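Local structure of 24-sterol C-methyltransferase (Haloferax volcanii, 6F5Z) at residues B[99-105]-B[128-132]; B[137-143]-B[216-222]. The protein probably transfers a methyl group from S-adenosylmethionine to a substrate not yet established, working as a complex with the activator protein Trm112. One frame throughout, in Å; residues are numbered along the deposited sequence.

Contact 1 of 2, residues B[99-105]-B[128-132]; sequences FDDDSVD and RILKP. With GOL (glycerol), chain F.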
ATOM      1  N   PHE B  99       3.384  21.052  13.355  1.00 17.67           N
ATOM      2  CA  PHE B  99       2.216  20.298  13.789  1.00 16.73           C
ATOM      3  C   PHE B  99       2.532  19.511  15.017  1.00 18.99           C
ATOM      4  O   PHE B  99       3.669  19.016  15.184  1.00 18.30           O
ATOM      5  CB  PHE B  99       1.729  19.328  12.698  1.00 17.24           C
ATOM      6  CG  PHE B  99       1.407  20.018  11.410  1.00 17.73           C
ATOM      7  CD1 PHE B  99       0.159  20.588  11.204  1.00 21.50           C
ATOM      8  CD2 PHE B  99       2.347  20.098  10.392  1.00 20.21           C
ATOM      9  CE1 PHE B  99      -0.109  21.299  10.033  1.00 23.24           C
ATOM     10  CE2 PHE B  99       2.061  20.781   9.207  1.00 23.15           C
ATOM     11  CZ  PHE B  99       0.849  21.393   9.049  1.00 21.59           C
ATOM     12  N   ASP B 100       1.531  19.387  15.905  1.00 18.59           N
ATOM     13  CA  ASP B 100       1.669  18.620  17.132  1.00 18.28           C
ATOM     14  C   ASP B 100       1.987  17.151  16.877  1.00 20.30           C
ATOM     15  O   ASP B 100       1.637  16.620  15.815  1.00 20.46           O
ATOM     16  CB  ASP B 100       0.331  18.645  17.888  1.00 20.51           C
ATOM     17  CG  ASP B 100       0.028  19.951  18.574  1.00 28.01           C
ATOM     18  OD1 ASP B 100       0.954  20.777  18.719  1.00 29.46           O
ATOM     19  OD2 ASP B 100      -1.131  20.136  19.008  1.00 31.87           O
ATOM     20  N   ASP B 101       2.574  16.471  17.870  1.00 20.66           N
ATOM     21  CA  ASP B 101       2.773  15.032  17.766  1.00 20.20           C
ATOM     22  C   ASP B 101       1.419  14.343  17.581  1.00 20.90           C
ATOM     23  O   ASP B 101       0.434  14.741  18.200  1.00 20.58           O
ATOM     24  CB  ASP B 101       3.384  14.445  19.056  1.00 21.35           C
ATOM     25  CG  ASP B 101       4.785  14.885  19.409  1.00 26.72           C
ATOM     26  OD1 ASP B 101       5.278  15.841  18.791  1.00 24.87           O
ATOM     27  OD2 ASP B 101       5.364  14.307  20.359  1.00 34.76           O
ATOM     28  N   ASP B 102       1.375  13.283  16.774  1.00 17.75           N
ATOM     29  CA  ASP B 102       0.201  12.421  16.634  1.00 17.37           C
ATOM     30  C   ASP B 102      -1.080  13.201  16.376  1.00 21.06           C
ATOM     31  O   ASP B 102      -2.107  12.935  17.016  1.00 22.65           O
ATOM     32  CB  ASP B 102       0.030  11.535  17.889  1.00 20.30           C
ATOM     33  CG  ASP B 102       1.182  10.634  18.297  1.00 28.76           C
ATOM     34  OD1 ASP B 102       2.114  10.441  17.489  1.00 25.41           O
ATOM     35  OD2 ASP B 102       1.152  10.115  19.421  1.00 34.58           O
ATOM     36  N   SER B 103      -1.026  14.166  15.459  1.00 17.31           N
ATOM     37  CA  SER B 103      -2.180  15.004  15.222  1.00 17.88           C
ATOM     38  C   SER B 103      -2.724  14.877  13.798  1.00 19.32           C
ATOM     39  O   SER B 103      -3.750  15.475  13.495  1.00 19.03           O
ATOM     40  CB  SER B 103      -1.776  16.461  15.459  1.00 19.36           C
ATOM     41  OG  SER B 103      -0.791  16.905  14.523  1.00 19.12           O
ATOM     42  N   VAL B 104      -2.003  14.163  12.910  1.00 15.33           N
ATOM     43  CA  VAL B 104      -2.316  14.083  11.462  1.00 15.81           C
ATOM     44  C   VAL B 104      -2.674  12.677  11.074  1.00 16.52           C
ATOM     45  O   VAL B 104      -1.974  11.734  11.461  1.00 16.58           O
ATOM     46  CB  VAL B 104      -1.127  14.673  10.641  1.00 19.57           C
ATOM     47  CG1 VAL B 104      -1.331  14.502   9.151  1.00 19.29           C
ATOM     48  CG2 VAL B 104      -0.961  16.166  10.981  1.00 18.49           C
ATOM     49  N   ASP B 105      -3.747  12.515  10.264  1.00 14.52           N
ATOM     50  CA  ASP B 105      -4.097  11.148   9.857  1.00 14.76           C
ATOM     51  C   ASP B 105      -3.216  10.627   8.730  1.00 15.48           C
ATOM     52  O   ASP B 105      -2.873   9.442   8.736  1.00 17.84           O
ATOM     53  CB  ASP B 105      -5.572  11.070   9.448  1.00 15.71           C
ATOM     54  CG  ASP B 105      -6.515  11.384  10.610  1.00 18.31           C
ATOM     55  OD1 ASP B 105      -6.508  10.627  11.595  1.00 21.08           O
ATOM     56  OD2 ASP B 105      -7.136  12.463  10.596  1.00 19.53           O
ATOM     57  N   ARG B 128       6.586  11.585  13.557  1.00 14.70           N
ATOM     58  CA  ARG B 128       6.163  12.286  14.776  1.00 15.56           C
ATOM     59  C   ARG B 128       4.744  12.841  14.647  1.00 17.95           C
ATOM     60  O   ARG B 128       3.907  12.589  15.531  1.00 17.23           O
ATOM     61  CB  ARG B 128       7.143  13.431  15.089  1.00 15.91           C
ATOM     62  CG  ARG B 128       6.737  14.210  16.350  1.00 17.95           C
ATOM     63  CD  ARG B 128       7.688  15.367  16.635  1.00 20.52           C
ATOM     64  NE  ARG B 128       7.623  16.433  15.638  1.00 18.75           N
ATOM     65  CZ  ARG B 128       6.628  17.306  15.531  1.00 18.48           C
ATOM     66  NH1 ARG B 128       5.608  17.273  16.386  1.00 18.95           N
ATOM     67  NH2 ARG B 128       6.646  18.224  14.575  1.00 19.04           N
ATOM     68  N   ILE B 129       4.462  13.603  13.553  1.00 15.75           N
ATOM     69  CA  ILE B 129       3.133  14.224  13.433  1.00 14.61           C
ATOM     70  C   ILE B 129       1.998  13.230  13.110  1.00 16.22           C
ATOM     71  O   ILE B 129       0.838  13.500  13.430  1.00 17.09           O
ATOM     72  CB  ILE B 129       3.118  15.407  12.471  1.00 16.61           C
ATOM     73  CG1 ILE B 129       3.314  14.919  10.994  1.00 17.22           C
ATOM     74  CG2 ILE B 129       4.200  16.454  12.886  1.00 17.27           C
ATOM     75  CD1 ILE B 129       3.107  16.070   9.994  1.00 19.08           C
ATOM     76  N   LEU B 130       2.327  12.121  12.462  1.00 14.41           N
ATOM     77  CA  LEU B 130       1.312  11.140  12.151  1.00 13.94           C
ATOM     78  C   LEU B 130       0.788  10.471  13.397  1.00 17.18           C
ATOM     79  O   LEU B 130       1.566  10.027  14.230  1.00 17.15           O
ATOM     80  CB  LEU B 130       1.916  10.053  11.244  1.00 14.30           C
ATOM     81  CG  LEU B 130       1.982  10.399   9.766  1.00 15.86           C
ATOM     82  CD1 LEU B 130       2.786   9.321   9.005  1.00 15.74           C
ATOM     83  CD2 LEU B 130       0.580  10.616   9.180  1.00 15.03           C
ATOM     84  N   LYS B 131      -0.508  10.240  13.431  1.00 15.31           N
ATOM     85  CA  LYS B 131      -1.089   9.375  14.450  1.00 15.15           C
ATOM     86  C   LYS B 131      -0.591   7.932  14.197  1.00 18.12           C
ATOM     87  O   LYS B 131      -0.426   7.547  13.032  1.00 18.36           O
ATOM     88  CB  LYS B 131      -2.613   9.391  14.305  1.00 16.70           C
ATOM     89  CG  LYS B 131      -3.225  10.729  14.713  1.00 18.62           C
ATOM     90  CD  LYS B 131      -4.715  10.771  14.389  1.00 24.64           C
ATOM     91  CE  LYS B 131      -5.340  12.054  14.853  1.00 27.90           C
ATOM     92  NZ  LYS B 131      -6.796  12.043  14.534  1.00 35.50           N
ATOM     93  N   PRO B 132      -0.424   7.090  15.231  1.00 17.68           N
ATOM     94  CA  PRO B 132      -0.121   5.659  14.984  1.00 18.22           C
ATOM     95  C   PRO B 132      -1.160   5.061  14.015  1.00 19.87           C
ATOM     96  O   PRO B 132      -2.367   5.261  14.150  1.00 19.50           O
ATOM     97  CB  PRO B 132      -0.277   5.024  16.383  1.00 21.44           C
ATOM     98  CG  PRO B 132       0.067   6.144  17.309  1.00 26.31           C
ATOM     99  CD  PRO B 132      -0.535   7.377  16.677  1.00 21.34           C
TER
HETATM  100  C1  GOL F 301      -4.469   7.818  11.126  1.00 44.67           C
HETATM  101  O1  GOL F 301      -4.946   7.157   9.962  1.00 47.19           O
HETATM  102  C2  GOL F 301      -5.457   7.713  12.263  1.00 46.38           C
HETATM  103  O2  GOL F 301      -6.784   7.927  11.770  1.00 45.85           O
HETATM  104  C3  GOL F 301      -5.378   6.423  13.048  1.00 48.12           C
HETATM  105  O3  GOL F 301      -4.906   5.344  12.253  1.00 49.17           O
HETATM  106  O   HOH W   1      -7.741  14.177  12.972  1.00 41.80           O
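In this Rossmann-like methyltransferase domain, the loop leading into strand 104-110 wraps round the C-terminal end of helix 119-129, and I129, K131 and R128 give up most surface to it. I129 O, near the helix end, accepts from both S103 N (2.8 Å) and V104 N (3.0 Å), while the branched apolar I129 side chain fills the buried space between F99 (CB to I129 CG2, 3.8 Å) and V104. R128 is long enough to reach back along the loop: NH1 donates to F99 O (2.9 Å) and forms a salt bridge with D101 OD1 (2.8 Å), and R128 O accepts a hydrogen bond from D102 N (2.9 Å). Beyond L130, which pairs parallel with V104, K131 N donates to V104 O. The UPF0434 family protein covers the F99 and D100 side of the loop. The extended K131 makes a weak salt bridge from NZ to D105 OD1 (3.3 Å) and shares a water with D105 OD2; glycerol, probably from the crystallisation liquor, donates from GOL O2 to D105 OD1 (2.7 Å).

Contact 2 of 2, residues B[137-143]-B[216-222]; sequences YCAVNYY and FGTLLTV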
ATOM      1  N   TYR B 137       2.483   8.935   2.103  1.00 13.84           N
ATOM      2  CA  TYR B 137       2.546   8.593   0.683  1.00 12.74           C
ATOM      3  C   TYR B 137       3.607   9.521   0.074  1.00 13.95           C
ATOM      4  O   TYR B 137       3.369  10.736  -0.017  1.00 13.44           O
ATOM      5  CB  TYR B 137       1.164   8.792   0.026  1.00 13.11           C
ATOM      6  CG  TYR B 137       0.318   7.542   0.100  1.00 13.38           C
ATOM      7  CD1 TYR B 137      -0.143   7.058   1.321  1.00 14.41           C
ATOM      8  CD2 TYR B 137      -0.018   6.839  -1.051  1.00 13.93           C
ATOM      9  CE1 TYR B 137      -0.845   5.852   1.404  1.00 13.85           C
ATOM     10  CE2 TYR B 137      -0.739   5.644  -0.988  1.00 14.76           C
ATOM     11  CZ  TYR B 137      -1.134   5.144   0.242  1.00 14.09           C
ATOM     12  OH  TYR B 137      -1.807   3.945   0.282  1.00 15.78           O
ATOM     13  N   CYS B 138       4.760   8.948  -0.310  1.00 13.22           N
ATOM     14  CA  CYS B 138       5.884   9.697  -0.810  1.00 12.82           C
ATOM     15  C   CYS B 138       6.073   9.362  -2.290  1.00 14.89           C
ATOM     16  O   CYS B 138       6.524   8.253  -2.611  1.00 13.84           O
ATOM     17  CB  CYS B 138       7.117   9.286  -0.002  1.00 13.18           C
ATOM     18  SG  CYS B 138       8.622  10.161  -0.478  1.00 16.96           S
ATOM     19  N   ALA B 139       5.737  10.336  -3.179  1.00 13.16           N
ATOM     20  CA  ALA B 139       5.819  10.068  -4.610  1.00 13.24           C
ATOM     21  C   ALA B 139       6.905  10.964  -5.186  1.00 14.43           C
ATOM     22  O   ALA B 139       6.906  12.185  -4.912  1.00 14.76           O
ATOM     23  CB  ALA B 139       4.490  10.362  -5.274  1.00 14.59           C
ATOM     24  N   VAL B 140       7.832  10.372  -5.960  1.00 12.52           N
ATOM     25  CA  VAL B 140       8.960  11.129  -6.464  1.00 13.03           C
ATOM     26  C   VAL B 140       9.299  10.699  -7.874  1.00 13.84           C
ATOM     27  O   VAL B 140       9.244   9.500  -8.184  1.00 13.98           O
ATOM     28  CB  VAL B 140      10.226  11.012  -5.571  1.00 15.12           C
ATOM     29  CG1 VAL B 140      10.001  11.601  -4.172  1.00 15.03           C
ATOM     30  CG2 VAL B 140      10.715   9.569  -5.469  1.00 14.95           C
ATOM     31  N   ASN B 141       9.777  11.667  -8.692  1.00 14.37           N
ATOM     32  CA  ASN B 141      10.273  11.366 -10.030  1.00 14.03           C
ATOM     33  C   ASN B 141      11.794  11.411 -10.103  1.00 16.62           C
ATOM     34  O   ASN B 141      12.343  10.955 -11.101  1.00 17.53           O
ATOM     35  CB  ASN B 141       9.659  12.311 -11.093  1.00 15.09           C
ATOM     36  CG  ASN B 141       8.184  12.064 -11.262  1.00 17.03           C
ATOM     37  OD1 ASN B 141       7.695  11.015 -10.889  1.00 19.02           O
ATOM     38  ND2 ASN B 141       7.434  13.018 -11.788  1.00 18.37           N
ATOM     39  N   TYR B 142      12.459  11.936  -9.063  1.00 14.67           N
ATOM     40  CA  TYR B 142      13.914  12.026  -9.005  1.00 13.49           C
ATOM     41  C   TYR B 142      14.360  10.901  -8.063  1.00 15.51           C
ATOM     42  O   TYR B 142      14.125  10.992  -6.851  1.00 15.26           O
ATOM     43  CB  TYR B 142      14.330  13.394  -8.460  1.00 14.94           C
ATOM     44  CG  TYR B 142      15.826  13.565  -8.319  1.00 16.10           C
ATOM     45  CD1 TYR B 142      16.637  13.749  -9.442  1.00 16.91           C
ATOM     46  CD2 TYR B 142      16.425  13.562  -7.073  1.00 16.97           C
ATOM     47  CE1 TYR B 142      18.015  13.951  -9.316  1.00 17.16           C
ATOM     48  CE2 TYR B 142      17.795  13.796  -6.928  1.00 17.35           C
ATOM     49  CZ  TYR B 142      18.584  13.973  -8.054  1.00 20.11           C
ATOM     50  OH  TYR B 142      19.935  14.203  -7.906  1.00 19.74           O
ATOM     51  N   TYR B 143      14.959   9.830  -8.619  1.00 14.98           N
ATOM     52  CA  TYR B 143      15.381   8.684  -7.843  1.00 14.09           C
ATOM     53  C   TYR B 143      16.403   7.910  -8.656  1.00 17.24           C
ATOM     54  O   TYR B 143      16.492   8.108  -9.880  1.00 17.19           O
ATOM     55  CB  TYR B 143      14.177   7.843  -7.356  1.00 14.85           C
ATOM     56  CG  TYR B 143      13.307   7.295  -8.460  1.00 14.01           C
ATOM     57  CD1 TYR B 143      12.233   8.032  -8.958  1.00 15.02           C
ATOM     58  CD2 TYR B 143      13.548   6.036  -8.998  1.00 14.68           C
ATOM     59  CE1 TYR B 143      11.432   7.539  -9.984  1.00 14.08           C
ATOM     60  CE2 TYR B 143      12.747   5.525 -10.026  1.00 15.81           C
ATOM     61  CZ  TYR B 143      11.683   6.285 -10.506  1.00 14.79           C
ATOM     62  OH  TYR B 143      10.882   5.808 -11.529  1.00 16.77           O
ATOM     63  N   PHE B 216       9.660   3.361 -16.011  1.00 17.79           N
ATOM     64  CA  PHE B 216      10.069   3.823 -14.670  1.00 16.99           C
ATOM     65  C   PHE B 216       8.932   4.593 -13.993  1.00 20.44           C
ATOM     66  O   PHE B 216       8.523   4.277 -12.878  1.00 19.61           O
ATOM     67  CB  PHE B 216      11.305   4.738 -14.755  1.00 18.67           C
ATOM     68  CG  PHE B 216      12.568   4.093 -15.291  1.00 20.96           C
ATOM     69  CD1 PHE B 216      12.778   2.731 -15.161  1.00 24.71           C
ATOM     70  CD2 PHE B 216      13.531   4.849 -15.959  1.00 21.36           C
ATOM     71  CE1 PHE B 216      13.962   2.129 -15.615  1.00 25.31           C
ATOM     72  CE2 PHE B 216      14.738   4.260 -16.381  1.00 24.20           C
ATOM     73  CZ  PHE B 216      14.942   2.900 -16.207  1.00 23.16           C
ATOM     74  N   GLY B 217       8.433   5.620 -14.657  1.00 15.30           N
ATOM     75  CA  GLY B 217       7.362   6.431 -14.073  1.00 14.44           C
ATOM     76  C   GLY B 217       7.739   7.052 -12.728  1.00 17.57           C
ATOM     77  O   GLY B 217       8.910   7.371 -12.466  1.00 16.49           O
ATOM     78  N   THR B 218       6.726   7.246 -11.885  1.00 14.15           N
ATOM     79  CA  THR B 218       6.867   7.852 -10.565  1.00 13.27           C
ATOM     80  C   THR B 218       7.060   6.761  -9.524  1.00 14.27           C
ATOM     81  O   THR B 218       6.305   5.790  -9.498  1.00 15.91           O
ATOM     82  CB  THR B 218       5.572   8.628 -10.236  1.00 15.03           C
ATOM     83  OG1 THR B 218       5.456   9.717 -11.174  1.00 15.55           O
ATOM     84  CG2 THR B 218       5.564   9.235  -8.845  1.00 15.82           C
ATOM     85  N   LEU B 219       8.053   6.946  -8.640  1.00 12.77           N
ATOM     86  CA  LEU B 219       8.227   5.985  -7.553  1.00 13.87           C
ATOM     87  C   LEU B 219       7.296   6.388  -6.402  1.00 14.19           C
ATOM     88  O   LEU B 219       7.279   7.550  -5.988  1.00 13.69           O
ATOM     89  CB  LEU B 219       9.697   6.057  -7.063  1.00 12.99           C
ATOM     90  CG  LEU B 219       9.983   5.379  -5.691  1.00 14.88           C
ATOM     91  CD1 LEU B 219       9.774   3.886  -5.773  1.00 16.17           C
ATOM     92  CD2 LEU B 219      11.454   5.597  -5.297  1.00 14.42           C
ATOM     93  N   LEU B 220       6.536   5.422  -5.859  1.00 12.85           N
ATOM     94  CA  LEU B 220       5.714   5.677  -4.700  1.00 14.74           C
ATOM     95  C   LEU B 220       6.160   4.753  -3.595  1.00 14.24           C
ATOM     96  O   LEU B 220       6.222   3.539  -3.816  1.00 14.24           O
ATOM     97  CB  LEU B 220       4.224   5.405  -4.987  1.00 13.84           C
ATOM     98  CG  LEU B 220       3.288   5.414  -3.755  1.00 15.63           C
ATOM     99  CD1 LEU B 220       3.175   6.852  -3.160  1.00 16.32           C
ATOM    100  CD2 LEU B 220       1.880   4.891  -4.154  1.00 15.25           C
ATOM    101  N   THR B 221       6.431   5.333  -2.384  1.00 12.55           N
ATOM    102  CA  THR B 221       6.725   4.480  -1.220  1.00 12.78           C
ATOM    103  C   THR B 221       5.716   4.876  -0.154  1.00 12.93           C
ATOM    104  O   THR B 221       5.492   6.063   0.075  1.00 13.56           O
ATOM    105  CB  THR B 221       8.158   4.715  -0.702  1.00 14.26           C
ATOM    106  OG1 THR B 221       9.089   4.654  -1.805  1.00 13.28           O
ATOM    107  CG2 THR B 221       8.584   3.665   0.359  1.00 16.27           C
ATOM    108  N   VAL B 222       5.088   3.877   0.486  1.00 12.81           N
ATOM    109  CA  VAL B 222       4.054   4.116   1.510  1.00 13.37           C
ATOM    110  C   VAL B 222       4.562   3.625   2.859  1.00 13.73           C
ATOM    111  O   VAL B 222       4.986   2.463   2.947  1.00 14.89           O
ATOM    112  CB  VAL B 222       2.764   3.371   1.145  1.00 15.74           C
ATOM    113  CG1 VAL B 222       1.684   3.520   2.229  1.00 15.29           C
ATOM    114  CG2 VAL B 222       2.225   3.888  -0.201  1.00 16.13           C
TER
HETATM  115  O   HOH W   2       9.194   7.287  -2.678  1.00 14.34           O
HETATM  116  O   HOH W   3       4.523  12.738 -12.536  1.00 21.16           O
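Y137 lays one face of its ring against V222, whose CG2 sits 3.6 Å from the ring centroid in a CH-pi contact. The two residues form a non-hydrogen-bonded pair between strands 134-140 and 218-224. Strand 218-224 lies antiparallel between 134-140 and 178-185, giving the order 3-2-1-4-5-7-6, the hallmark of class I S-adenosylmethionine-dependent methyltransferases. The short strand axes approach to 4.7 Å at 163°. C138 and T221 are a hydrogen-bonded pair, with C138 N to T221 O at 3.0 Å and T221 N to C138 O at 2.9 Å; V140 and L219 repeat the pattern. Between them A139 and L220 form a non-hydrogen-bonded pair, CA to CA 4.4 Å; the small A139 leaves room on this face for L220, whose CD1 lies 4.3 Å from A139 CB.

On the sheet face of Y137 and A139, the long side chain of L220 brings CD1 to 3.8 Å from Y137 CD2. The Y137 hydroxyl reaches further, to A180 O of the second subunit. On the face of C138 and V140, L219 packs beside V140 and against H165 and Y168 of helix 165-174, and its CB lies over the ring of Y143, 3.8 Å from the centroid.

Past V140 the chain leaves the strand, and polar contacts continue the pairing. G217, leaving helix 206-216 with positive phi, a conformation glycine adopts easily, offers its O to Y143 OH at 2.7 Å. N141 has its side chain about 8 Å from the bound S-adenosyl-L-homocysteine, and T218 OG1 donates to N141 OD1 at 2.6 Å.

From the N terminus, the chain first enters contact 1 at 99-105, runs through strand 104-110 and helix 119-129, and closes a loop of 22 intervening residues on returning at 128-132. That is a beta-alpha unit whose helix end is tied to the start of its own strand. Strand 134-140 follows directly beside 104-110 and opens contact 2. A longer excursion of 72 residues, including helix 165-174 and strand 178-185, then ends when 216-222 pairs with 137-143. The two loops therefore follow in series, neither crossing nor enclosing the other. Their centres lie 23 Å apart, and they are joined through neighbouring strands 104-110 and 134-140 of one sheet: contact 1 fastens the entry of the first, and contact 2 adds antiparallel strand 218-224 to the second.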